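Aminotransferase (Bacillus subtilis, PDB 6L1O) is a pyridoxal-phosphate-dependent class I aminotransferase encoded in the operon that makes the dipeptide antibiotic bacilysin. Local coordinates at residues L165-P176 against H199-G210; K228-F237 against M248-I257. One frame throughout, in Å; residues are numbered along the deposited sequence.

Interaction 1 (L165-P176 against H199-G210). With PLP (pyridoxal-5'-phosphate), chain E.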
loop_
_atom_site.group_PDB
_atom_site.type_symbol
_atom_site.label_atom_id
_atom_site.label_comp_id
_atom_site.label_asym_id
_atom_site.label_seq_id
_atom_site.Cartn_x
_atom_site.Cartn_y
_atom_site.Cartn_z
ATOM N N LEU B 165 10.501 -22.486 20.521
ATOM C CA LEU B 165 10.305 -23.012 19.176
ATOM C C LEU B 165 8.861 -23.360 18.865
ATOM O O LEU B 165 8.453 -23.331 17.694
ATOM C CB LEU B 165 11.226 -24.220 18.952
ATOM C CG LEU B 165 12.718 -23.877 18.950
ATOM C CD1 LEU B 165 13.531 -25.134 18.673
ATOM C CD2 LEU B 165 13.072 -22.812 17.904
ATOM N N GLU B 166 8.075 -23.643 19.900
ATOM C CA GLU B 166 6.632 -23.871 19.716
ATOM C C GLU B 166 5.878 -22.580 19.439
ATOM O O GLU B 166 5.021 -22.509 18.543
ATOM C CB GLU B 166 6.019 -24.563 20.953
ATOM C CG GLU B 166 5.813 -26.077 20.793
ATOM C CD GLU B 166 4.721 -26.448 19.785
ATOM O OE1 GLU B 166 4.115 -25.550 19.138
ATOM O OE2 GLU B 166 4.460 -27.661 19.643
ATOM N N LYS B 167 6.167 -21.556 20.220
ATOM C CA LYS B 167 5.577 -20.243 19.970
ATOM C C LYS B 167 6.163 -19.541 18.742
ATOM O O LYS B 167 5.504 -18.683 18.176
ATOM C CB LYS B 167 5.675 -19.342 21.182
ATOM C CG LYS B 167 4.761 -19.791 22.322
ATOM C CD LYS B 167 3.396 -20.262 21.774
ATOM C CE LYS B 167 2.367 -20.513 22.855
ATOM N NZ LYS B 167 1.801 -21.898 22.668
ATOM N N ALA B 168 7.363 -19.950 18.344
ATOM C CA ALA B 168 8.037 -19.351 17.163
ATOM C C ALA B 168 7.345 -19.720 15.868
ATOM O O ALA B 168 7.338 -20.838 15.455
ATOM C CB ALA B 168 9.493 -19.734 17.119
ATOM N N LYS B 169 6.727 -18.733 15.223
ATOM C CA LYS B 169 5.978 -18.989 13.980
ATOM C C LYS B 169 6.546 -18.360 12.724
ATOM O O LYS B 169 6.168 -18.738 11.623
ATOM C CB LYS B 169 4.552 -18.583 14.164
ATOM C CG LYS B 169 3.822 -19.353 15.250
ATOM C CD LYS B 169 3.839 -20.885 15.079
ATOM C CE LYS B 169 3.074 -21.344 13.819
ATOM N NZ LYS B 169 3.691 -22.568 13.178
ATOM N N LEU B 170 7.517 -17.474 12.886
ATOM C CA LEU B 170 8.112 -16.785 11.755
ATOM C C LEU B 170 9.543 -16.419 12.059
ATOM O O LEU B 170 9.865 -16.008 13.164
ATOM C CB LEU B 170 7.327 -15.548 11.434
ATOM C CG LEU B 170 7.781 -14.812 10.145
ATOM C CD1 LEU B 170 6.657 -14.626 9.157
ATOM C CD2 LEU B 170 8.381 -13.503 10.508
ATOM N N MET B 171 10.393 -16.579 11.057
ATOM C CA MET B 171 11.738 -16.138 11.112
ATOM C C MET B 171 12.089 -15.236 9.899
ATOM O O MET B 171 11.757 -15.566 8.801
ATOM C CB MET B 171 12.654 -17.367 11.082
ATOM C CG MET B 171 14.158 -16.987 11.009
ATOM S SD MET B 171 15.272 -18.392 11.072
ATOM C CE MET B 171 15.013 -19.245 9.601
ATOM N N PHE B 172 12.839 -14.181 10.153
ATOM C CA PHE B 172 13.478 -13.358 9.096
ATOM C C PHE B 172 14.940 -13.668 8.901
ATOM O O PHE B 172 15.705 -13.776 9.872
ATOM C CB PHE B 172 13.354 -11.861 9.450
ATOM C CG PHE B 172 11.966 -11.318 9.299
ATOM C CD1 PHE B 172 11.347 -11.310 8.059
ATOM C CD2 PHE B 172 11.314 -10.766 10.378
ATOM C CE1 PHE B 172 10.043 -10.810 7.910
ATOM C CE2 PHE B 172 10.040 -10.230 10.239
ATOM C CZ PHE B 172 9.418 -10.238 9.012
ATOM N N LEU B 173 15.365 -13.762 7.644
ATOM C CA LEU B 173 16.747 -13.781 7.313
ATOM C C LEU B 173 16.981 -12.782 6.147
ATOM O O LEU B 173 16.096 -12.560 5.354
ATOM C CB LEU B 173 17.159 -15.201 6.895
ATOM C CG LEU B 173 16.986 -16.314 7.932
ATOM C CD1 LEU B 173 17.169 -17.667 7.242
ATOM C CD2 LEU B 173 17.948 -16.122 9.059
ATOM N N ASN B 174 18.180 -12.238 6.044
ATOM C CA ASN B 174 18.498 -11.228 5.067
ATOM C C ASN B 174 19.929 -11.356 4.549
ATOM O O ASN B 174 20.854 -10.888 5.204
ATOM C CB ASN B 174 18.269 -9.864 5.717
ATOM C CG ASN B 174 18.710 -8.708 4.878
ATOM O OD1 ASN B 174 19.313 -7.787 5.375
ATOM N ND2 ASN B 174 18.420 -8.750 3.592
ATOM N N TYR B 175 20.113 -11.971 3.396
ATOM C CA TYR B 175 21.448 -12.099 2.749
ATOM C C TYR B 175 21.368 -11.879 1.250
ATOM O O TYR B 175 20.502 -12.435 0.591
ATOM C CB TYR B 175 22.156 -13.434 3.104
ATOM C CG TYR B 175 22.301 -13.602 4.621
ATOM C CD1 TYR B 175 23.372 -13.050 5.299
ATOM C CD2 TYR B 175 21.320 -14.222 5.363
ATOM C CE1 TYR B 175 23.467 -13.146 6.638
ATOM C CE2 TYR B 175 21.411 -14.304 6.734
ATOM C CZ TYR B 175 22.474 -13.761 7.371
ATOM O OH TYR B 175 22.555 -13.821 8.750
ATOM N N PRO B 176 22.272 -11.065 0.688
ATOM C CA PRO B 176 23.338 -10.248 1.299
ATOM C C PRO B 176 22.803 -9.324 2.312
ATOM O O PRO B 176 21.720 -8.787 2.124
ATOM C CB PRO B 176 23.959 -9.509 0.083
ATOM C CG PRO B 176 23.606 -10.354 -1.061
ATOM C CD PRO B 176 22.208 -10.827 -0.759
ATOM N N HIS B 199 10.603 -27.275 13.181
ATOM C CA HIS B 199 9.956 -26.580 14.288
ATOM C C HIS B 199 8.756 -25.729 13.860
ATOM O O HIS B 199 8.298 -24.871 14.618
ATOM C CB HIS B 199 11.000 -25.780 15.014
ATOM C CG HIS B 199 12.142 -26.609 15.482
ATOM N ND1 HIS B 199 12.063 -27.416 16.598
ATOM C CD2 HIS B 199 13.390 -26.779 14.982
ATOM C CE1 HIS B 199 13.218 -28.032 16.778
ATOM N NE2 HIS B 199 14.044 -27.658 15.814
ATOM N N ASN B 200 8.269 -26.003 12.649
ATOM C CA ASN B 200 7.094 -25.362 12.069
ATOM C C ASN B 200 7.158 -23.870 12.127
ATOM O O ASN B 200 6.323 -23.230 12.738
ATOM C CB ASN B 200 5.836 -25.844 12.763
ATOM C CG ASN B 200 5.715 -27.330 12.711
ATOM O OD1 ASN B 200 5.491 -27.898 11.636
ATOM N ND2 ASN B 200 5.888 -27.980 13.858
ATOM N N ILE B 201 8.199 -23.326 11.521
ATOM C CA ILE B 201 8.432 -21.878 11.484
ATOM C C ILE B 201 8.336 -21.435 10.015
ATOM O O ILE B 201 8.932 -22.039 9.153
ATOM C CB ILE B 201 9.816 -21.539 12.052
ATOM C CG1 ILE B 201 9.972 -22.207 13.432
ATOM C CG2 ILE B 201 9.990 -20.001 12.175
ATOM C CD1 ILE B 201 11.310 -22.023 14.110
ATOM N N HIS B 202 7.547 -20.402 9.751
ATOM C CA HIS B 202 7.497 -19.791 8.442
ATOM C C HIS B 202 8.743 -18.913 8.234
ATOM O O HIS B 202 9.044 -18.030 9.046
ATOM C CB HIS B 202 6.254 -18.942 8.283
ATOM C CG HIS B 202 4.971 -19.700 8.434
ATOM N ND1 HIS B 202 4.141 -19.549 9.527
ATOM C CD2 HIS B 202 4.371 -20.591 7.627
ATOM C CE1 HIS B 202 3.090 -20.335 9.389
ATOM N NE2 HIS B 202 3.189 -20.943 8.220
ATOM N N LEU B 203 9.409 -19.128 7.121
ATOM C CA LEU B 203 10.695 -18.473 6.839
ATOM C C LEU B 203 10.559 -17.415 5.724
ATOM O O LEU B 203 10.203 -17.756 4.634
ATOM C CB LEU B 203 11.699 -19.531 6.432
ATOM C CG LEU B 203 13.195 -19.241 6.624
ATOM C CD1 LEU B 203 14.026 -20.489 6.330
ATOM C CD2 LEU B 203 13.660 -18.063 5.758
ATOM N N ILE B 204 10.853 -16.150 6.028
ATOM C CA ILE B 204 10.821 -15.107 5.038
ATOM C C ILE B 204 12.246 -14.670 4.790
ATOM O O ILE B 204 12.909 -14.156 5.705
ATOM C CB ILE B 204 9.949 -13.886 5.448
ATOM C CG1 ILE B 204 8.453 -14.285 5.630
ATOM C CG2 ILE B 204 10.041 -12.730 4.438
ATOM C CD1 ILE B 204 7.850 -15.061 4.461
ATOM N N HIS B 205 12.709 -14.844 3.549
ATOM C CA HIS B 205 14.052 -14.364 3.250
ATOM C C HIS B 205 13.973 -13.035 2.524
ATOM O O HIS B 205 13.278 -12.938 1.496
ATOM C CB HIS B 205 14.813 -15.362 2.413
ATOM C CG HIS B 205 16.192 -14.906 2.072
ATOM N ND1 HIS B 205 16.609 -14.710 0.782
ATOM C CD2 HIS B 205 17.212 -14.525 2.860
ATOM C CE1 HIS B 205 17.839 -14.259 0.784
ATOM N NE2 HIS B 205 18.229 -14.140 2.036
ATOM N N ASP B 206 14.682 -12.047 3.034
ATOM C CA ASP B 206 14.657 -10.700 2.497
ATOM C C ASP B 206 15.839 -10.631 1.485
ATOM O O ASP B 206 17.015 -10.598 1.888
ATOM C CB ASP B 206 14.782 -9.679 3.636
ATOM C CG ASP B 206 14.659 -8.234 3.186
ATOM O OD1 ASP B 206 14.641 -7.957 1.963
ATOM O OD2 ASP B 206 14.591 -7.343 4.070
ATOM N N PHE B 207 15.512 -10.591 0.205
ATOM C CA PHE B 207 16.496 -10.665 -0.848
ATOM C C PHE B 207 16.671 -9.294 -1.550
ATOM O O PHE B 207 16.970 -9.228 -2.719
ATOM C CB PHE B 207 16.105 -11.800 -1.825
ATOM C CG PHE B 207 17.227 -12.434 -2.587
ATOM C CD1 PHE B 207 18.503 -12.546 -2.067
ATOM C CD2 PHE B 207 16.977 -13.035 -3.837
ATOM C CE1 PHE B 207 19.501 -13.192 -2.735
ATOM C CE2 PHE B 207 17.997 -13.709 -4.522
ATOM C CZ PHE B 207 19.263 -13.801 -3.973
ATOM N N ALA B 208 16.578 -8.217 -0.774
ATOM C CA ALA B 208 16.678 -6.863 -1.286
ATOM C C ALA B 208 17.989 -6.567 -2.007
ATOM O O ALA B 208 17.996 -5.780 -2.944
ATOM C CB ALA B 208 16.485 -5.868 -0.188
ATOM N N TYR B 209 19.079 -7.247 -1.605
ATOM C CA TYR B 209 20.403 -6.990 -2.175
ATOM C C TYR B 209 20.862 -8.176 -3.009
ATOM O O TYR B 209 22.087 -8.362 -3.286
ATOM C CB TYR B 209 21.423 -6.606 -1.058
ATOM C CG TYR B 209 21.004 -5.396 -0.302
ATOM C CD1 TYR B 209 21.292 -4.090 -0.793
ATOM C CD2 TYR B 209 20.239 -5.484 0.862
ATOM C CE1 TYR B 209 20.851 -2.987 -0.135
ATOM C CE2 TYR B 209 19.810 -4.367 1.520
ATOM C CZ TYR B 209 20.114 -3.117 1.017
ATOM O OH TYR B 209 19.678 -2.000 1.622
ATOM N N GLY B 210 19.897 -8.965 -3.479
ATOM C CA GLY B 210 20.146 -10.149 -4.269
ATOM C C GLY B 210 20.894 -9.972 -5.560
ATOM O O GLY B 210 21.327 -10.964 -6.140
HETATM N N1 PLP E . 15.058 -5.080 3.091
HETATM C C2 PLP E . 16.216 -4.492 3.442
HETATM C C2A PLP E . 17.120 -5.097 4.476
HETATM C C3 PLP E . 16.564 -3.195 2.910
HETATM O O3 PLP E . 17.672 -2.523 3.244
HETATM C C4 PLP E . 15.682 -2.671 1.930
HETATM C C4A PLP E . 15.877 -1.196 1.685
HETATM C C5 PLP E . 14.452 -3.373 1.588
HETATM C C6 PLP E . 14.216 -4.603 2.184
HETATM C C5A PLP E . 13.522 -2.904 0.510
HETATM O O4P PLP E . 12.884 -1.722 0.730
HETATM P P PLP E . 11.676 -1.260 -0.271
HETATM O O1P PLP E . 10.531 -0.984 0.636
HETATM O O2P PLP E . 11.421 -2.296 -1.344
HETATM O O3P PLP E . 12.207 -0.010 -0.917
HETATM O O HOH W 1 19.379 -9.112 0.687
#
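L165 lays its CD1 methyl over one face of the H199 imidazole, 3.5 Å from the ring centroid, a CH-pi contact. A168 CB rests on CD1 of I201. The K169 chain, bent at chi2, chi3 and chi4, curls until NZ donates to N200 O at 2.7 Å. K169 O receives H202 N from above the carbonyl plane, plus a weak bond from H202 ND1; that imidazole's NE2 bonds T4 N of the second subunit. From L170 onward strands 168-174 and 202-206 run parallel, the two strands of a beta-alpha-beta crossover through helix 186-199. M171 and L173 each use both N and O in the ladder, with H202, I204 and D206. M171 CB meets I201 CG2 and its CE presses tightly on L203 CG (3.5 Å), whereas F172, stacked on Y131, lies beside I204 on the other face. With its CG anti to the backbone N (chi1 173°), N174 runs alongside D206 and gives ND2 to D206 O at 2.9 Å, while N178 N holds OD1. D206 OD2, hydrogen-bonded to Y131 OH, comes within 2.5 Å of PLP N1. Y175 N donates to H205 NE2 at 3.2 Å; H205 ND1 is hydrogen-bonded to E233 OE1. P176, after a cis peptide, packs CB against Y209 CB, and Y209 OH hydrogen-bonds PLP O3 at 2.6 Å.

Interaction 2 (K228-F237 against M248-I257). With PLP (pyridoxal-5'-phosphate), chain E.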
loop_
_atom_site.group_PDB
_atom_site.type_symbol
_atom_site.label_atom_id
_atom_site.label_comp_id
_atom_site.label_asym_id
_atom_site.label_seq_id
_atom_site.Cartn_x
_atom_site.Cartn_y
_atom_site.Cartn_z
ATOM N N LYS B 228 10.681 -23.911 -0.500
ATOM C CA LYS B 228 9.319 -23.638 -0.937
ATOM C C LYS B 228 8.291 -24.259 -0.012
ATOM O O LYS B 228 7.143 -23.844 -0.014
ATOM C CB LYS B 228 9.063 -24.150 -2.368
ATOM C CG LYS B 228 8.752 -23.085 -3.405
ATOM C CD LYS B 228 8.659 -23.752 -4.782
ATOM C CE LYS B 228 8.875 -22.753 -5.888
ATOM N NZ LYS B 228 8.665 -23.424 -7.199
ATOM N N THR B 229 8.700 -25.283 0.719
ATOM C CA THR B 229 7.867 -25.949 1.686
ATOM C C THR B 229 7.654 -25.112 2.937
ATOM O O THR B 229 6.603 -25.216 3.535
ATOM C CB THR B 229 8.513 -27.303 2.130
ATOM O OG1 THR B 229 8.789 -28.099 0.971
ATOM C CG2 THR B 229 7.579 -28.066 3.100
ATOM N N VAL B 230 8.660 -24.307 3.326
ATOM C CA VAL B 230 8.635 -23.599 4.592
ATOM C C VAL B 230 8.490 -22.065 4.464
ATOM O O VAL B 230 8.127 -21.378 5.437
ATOM C CB VAL B 230 9.862 -23.902 5.452
ATOM C CG1 VAL B 230 10.030 -25.434 5.645
ATOM C CG2 VAL B 230 11.124 -23.289 4.836
ATOM N N GLY B 231 8.727 -21.511 3.275
ATOM C CA GLY B 231 8.832 -20.059 3.241
ATOM C C GLY B 231 8.666 -19.381 1.906
ATOM O O GLY B 231 8.092 -19.907 0.995
ATOM N N ALA B 232 9.148 -18.160 1.863
ATOM C CA ALA B 232 8.999 -17.309 0.680
ATOM C C ALA B 232 10.145 -16.319 0.688
ATOM O O ALA B 232 10.762 -16.098 1.750
ATOM C CB ALA B 232 7.684 -16.567 0.717
ATOM N N GLU B 233 10.412 -15.750 -0.475
ATOM C CA GLU B 233 11.502 -14.786 -0.613
ATOM C C GLU B 233 10.890 -13.465 -1.097
ATOM O O GLU B 233 10.060 -13.467 -1.989
ATOM C CB GLU B 233 12.535 -15.314 -1.576
ATOM C CG GLU B 233 13.698 -14.392 -1.858
ATOM C CD GLU B 233 14.864 -15.173 -2.455
ATOM O OE1 GLU B 233 15.804 -15.554 -1.690
ATOM O OE2 GLU B 233 14.792 -15.419 -3.667
ATOM N N LEU B 234 11.303 -12.372 -0.457
ATOM C CA LEU B 234 10.891 -11.051 -0.785
ATOM C C LEU B 234 11.963 -10.398 -1.664
ATOM O O LEU B 234 13.112 -10.253 -1.229
ATOM C CB LEU B 234 10.660 -10.221 0.481
ATOM C CG LEU B 234 10.138 -8.783 0.311
ATOM C CD1 LEU B 234 8.740 -8.745 -0.239
ATOM C CD2 LEU B 234 10.168 -8.032 1.605
ATOM N N TYR B 235 11.566 -9.994 -2.852
ATOM C CA TYR B 235 12.425 -9.375 -3.848
ATOM C C TYR B 235 11.938 -7.940 -4.098
ATOM O O TYR B 235 10.763 -7.749 -4.402
ATOM C CB TYR B 235 12.427 -10.160 -5.168
ATOM C CG TYR B 235 13.564 -9.731 -6.104
ATOM C CD1 TYR B 235 14.814 -10.369 -6.064
ATOM C CD2 TYR B 235 13.471 -8.574 -6.850
ATOM C CE1 TYR B 235 15.877 -9.946 -6.863
ATOM C CE2 TYR B 235 14.534 -8.129 -7.626
ATOM C CZ TYR B 235 15.749 -8.833 -7.630
ATOM O OH TYR B 235 16.800 -8.348 -8.403
ATOM N N SER B 236 12.823 -6.960 -3.965
ATOM C CA SER B 236 12.501 -5.537 -4.241
ATOM C C SER B 236 13.108 -4.999 -5.553
ATOM O O SER B 236 14.221 -5.347 -5.937
ATOM C CB SER B 236 12.974 -4.679 -3.071
ATOM O OG SER B 236 12.686 -3.299 -3.316
ATOM N N PHE B 237 12.400 -4.078 -6.200
ATOM C CA PHE B 237 12.946 -3.392 -7.345
ATOM C C PHE B 237 13.897 -2.265 -6.913
ATOM O O PHE B 237 14.643 -1.777 -7.722
ATOM C CB PHE B 237 11.807 -2.858 -8.239
ATOM C CG PHE B 237 11.128 -3.936 -9.058
ATOM C CD1 PHE B 237 11.479 -4.203 -10.354
ATOM C CD2 PHE B 237 10.135 -4.701 -8.465
ATOM C CE1 PHE B 237 10.878 -5.258 -11.067
ATOM C CE2 PHE B 237 9.501 -5.715 -9.161
ATOM C CZ PHE B 237 9.899 -6.029 -10.449
ATOM N N MET B 248 7.912 -0.932 -5.693
ATOM C CA MET B 248 7.504 -2.216 -6.221
ATOM C C MET B 248 8.340 -3.349 -5.658
ATOM O O MET B 248 9.560 -3.201 -5.472
ATOM C CB MET B 248 7.568 -2.221 -7.747
ATOM C CG MET B 248 6.389 -1.408 -8.383
ATOM S SD MET B 248 6.321 -1.616 -10.146
ATOM C CE MET B 248 7.740 -0.721 -10.588
ATOM N N ALA B 249 7.684 -4.477 -5.364
ATOM C CA ALA B 249 8.328 -5.631 -4.817
ATOM C C ALA B 249 7.453 -6.853 -5.044
ATOM O O ALA B 249 6.267 -6.714 -5.405
ATOM C CB ALA B 249 8.621 -5.408 -3.324
ATOM N N PHE B 250 8.011 -8.051 -4.877
ATOM C CA PHE B 250 7.183 -9.222 -4.965
ATOM C C PHE B 250 7.652 -10.281 -4.010
ATOM O O PHE B 250 8.772 -10.206 -3.503
ATOM C CB PHE B 250 7.083 -9.734 -6.415
ATOM C CG PHE B 250 8.406 -10.079 -7.036
ATOM C CD1 PHE B 250 9.004 -11.333 -6.815
ATOM C CD2 PHE B 250 9.073 -9.166 -7.818
ATOM C CE1 PHE B 250 10.236 -11.655 -7.387
ATOM C CE2 PHE B 250 10.302 -9.479 -8.378
ATOM C CZ PHE B 250 10.872 -10.718 -8.187
ATOM N N ALA B 251 6.747 -11.219 -3.681
ATOM C CA ALA B 251 7.131 -12.430 -2.972
ATOM C C ALA B 251 7.006 -13.618 -3.875
ATOM O O ALA B 251 6.031 -13.708 -4.673
ATOM C CB ALA B 251 6.324 -12.653 -1.729
ATOM N N VAL B 252 7.977 -14.516 -3.779
ATOM C CA VAL B 252 7.897 -15.792 -4.472
ATOM C C VAL B 252 8.106 -16.889 -3.438
ATOM O O VAL B 252 8.957 -16.752 -2.544
ATOM C CB VAL B 252 8.913 -15.949 -5.595
ATOM C CG1 VAL B 252 8.414 -15.339 -6.861
ATOM C CG2 VAL B 252 10.272 -15.345 -5.216
ATOM N N GLY B 253 7.322 -17.950 -3.546
ATOM C CA GLY B 253 7.506 -19.124 -2.695
ATOM C C GLY B 253 6.229 -19.936 -2.486
ATOM O O GLY B 253 5.423 -20.072 -3.394
ATOM N N ASN B 254 6.092 -20.444 -1.279
ATOM C CA ASN B 254 5.072 -21.400 -0.916
ATOM C C ASN B 254 3.686 -20.909 -1.295
ATOM O O ASN B 254 3.266 -19.824 -0.864
ATOM C CB ASN B 254 5.124 -21.610 0.576
ATOM C CG ASN B 254 4.102 -22.607 1.041
ATOM O OD1 ASN B 254 2.981 -22.218 1.348
ATOM N ND2 ASN B 254 4.477 -23.913 1.073
ATOM N N GLU B 255 2.961 -21.722 -2.055
ATOM C CA GLU B 255 1.666 -21.334 -2.594
ATOM C C GLU B 255 0.598 -21.063 -1.540
ATOM O O GLU B 255 -0.305 -20.300 -1.795
ATOM C CB GLU B 255 1.175 -22.355 -3.637
ATOM N N LYS B 256 0.705 -21.681 -0.364
ATOM C CA LYS B 256 -0.157 -21.415 0.755
ATOM C C LYS B 256 0.118 -20.092 1.431
ATOM O O LYS B 256 -0.796 -19.421 1.866
ATOM C CB LYS B 256 -0.141 -22.584 1.822
ATOM N N ILE B 257 1.382 -19.691 1.492
ATOM C CA ILE B 257 1.741 -18.353 1.933
ATOM C C ILE B 257 1.211 -17.334 0.942
ATOM O O ILE B 257 0.608 -16.336 1.341
ATOM C CB ILE B 257 3.286 -18.224 2.115
ATOM C CG1 ILE B 257 3.758 -19.095 3.271
ATOM C CG2 ILE B 257 3.713 -16.776 2.440
ATOM C CD1 ILE B 257 5.285 -19.191 3.427
HETATM N N1 PLP E . 15.058 -5.080 3.091
HETATM C C2 PLP E . 16.216 -4.492 3.442
HETATM C C2A PLP E . 17.120 -5.097 4.476
HETATM C C3 PLP E . 16.564 -3.195 2.910
HETATM O O3 PLP E . 17.672 -2.523 3.244
HETATM C C4 PLP E . 15.682 -2.671 1.930
HETATM C C4A PLP E . 15.877 -1.196 1.685
HETATM C C5 PLP E . 14.452 -3.373 1.588
HETATM C C6 PLP E . 14.216 -4.603 2.184
HETATM C C5A PLP E . 13.522 -2.904 0.510
HETATM O O4P PLP E . 12.884 -1.722 0.730
HETATM P P PLP E . 11.676 -1.260 -0.271
HETATM O O1P PLP E . 10.531 -0.984 0.636
HETATM O O2P PLP E . 11.421 -2.296 -1.344
HETATM O O3P PLP E . 12.207 -0.010 -0.917
#
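The N254 carboxamide is gripped at both ends: OD1 receives I257 N at 3.0 Å and, weakly, K256 N, capping the start of helix 255-266, while ND2 reaches across to donate to K228 O at 2.9 Å, in that carbonyl's plane. N254 N also bonds G231 O. One residue thus joins the short helix 227-230 to the first turn of helix 255-266. I257 follows by setting CD1 on G231 CA.

Strands 231-236 and 249-253 pair antiparallel; 249-253 runs against the other strands of the mixed sheet, as in the large domain of fold type I aminotransferases. E233 with V252 and Y235 with F250 are the hydrogen-bonded pairs, with two bonds each; L234 with A251 and S236 with A249 are non-hydrogen-bonded pairs. So is A232 with G253, whose CA atoms, 4.1 Å apart, allow no side chain at G253; its backbone angles themselves call for glycine.

F250 has its CG between the backbone N and the carbonyl carbon (chi1 58°), which lays the ring beside Y235. Y235 CB sits over one face of it, 3.7 Å from the F250 ring centroid, a CH-pi contact. The two rings are nearly parallel (15°) but slid apart, barely overlapping. F237 CE2 meets the F250 edge at CD2, 3.7 Å away, completing an aromatic cluster, and M248 SD stands above the F237 face, 5.4 Å from its centroid. F237 N bonds M248 O, closing the ladder next to the cofactor. There S236, the N-cap of helix 237-240, accepts from S238 N through OG and donates it to the phosphate, PLP O2P, at 2.5 Å.

Helix 73-87 packs on Y235, F250 and V252, helix 274-285 on F237 and M248, while F100 of strand 97-100 touches L234 and A251.

The two contacts have centres about 11 Å apart and lie in one seven-stranded mixed sheet, the core of the PLP-binding part of this class I aminotransferase. They come in series along the chain: interaction 1 closes before interaction 2 opens. Strands 202-206 and 231-236 are parallel neighbours, so strands 168-174, 202-206, 231-236 and 249-253 stand consecutively across the sheet, with the last reversed. Besides the bond between H205 and E233, F207 N to L234 O (2.8 Å) probably hydrogen-bonds the two. Both finish at the same cofactor: interaction 1 faces its pyridine ring, interaction 2 its phosphate. Both also touch the second subunit's N-terminal residues.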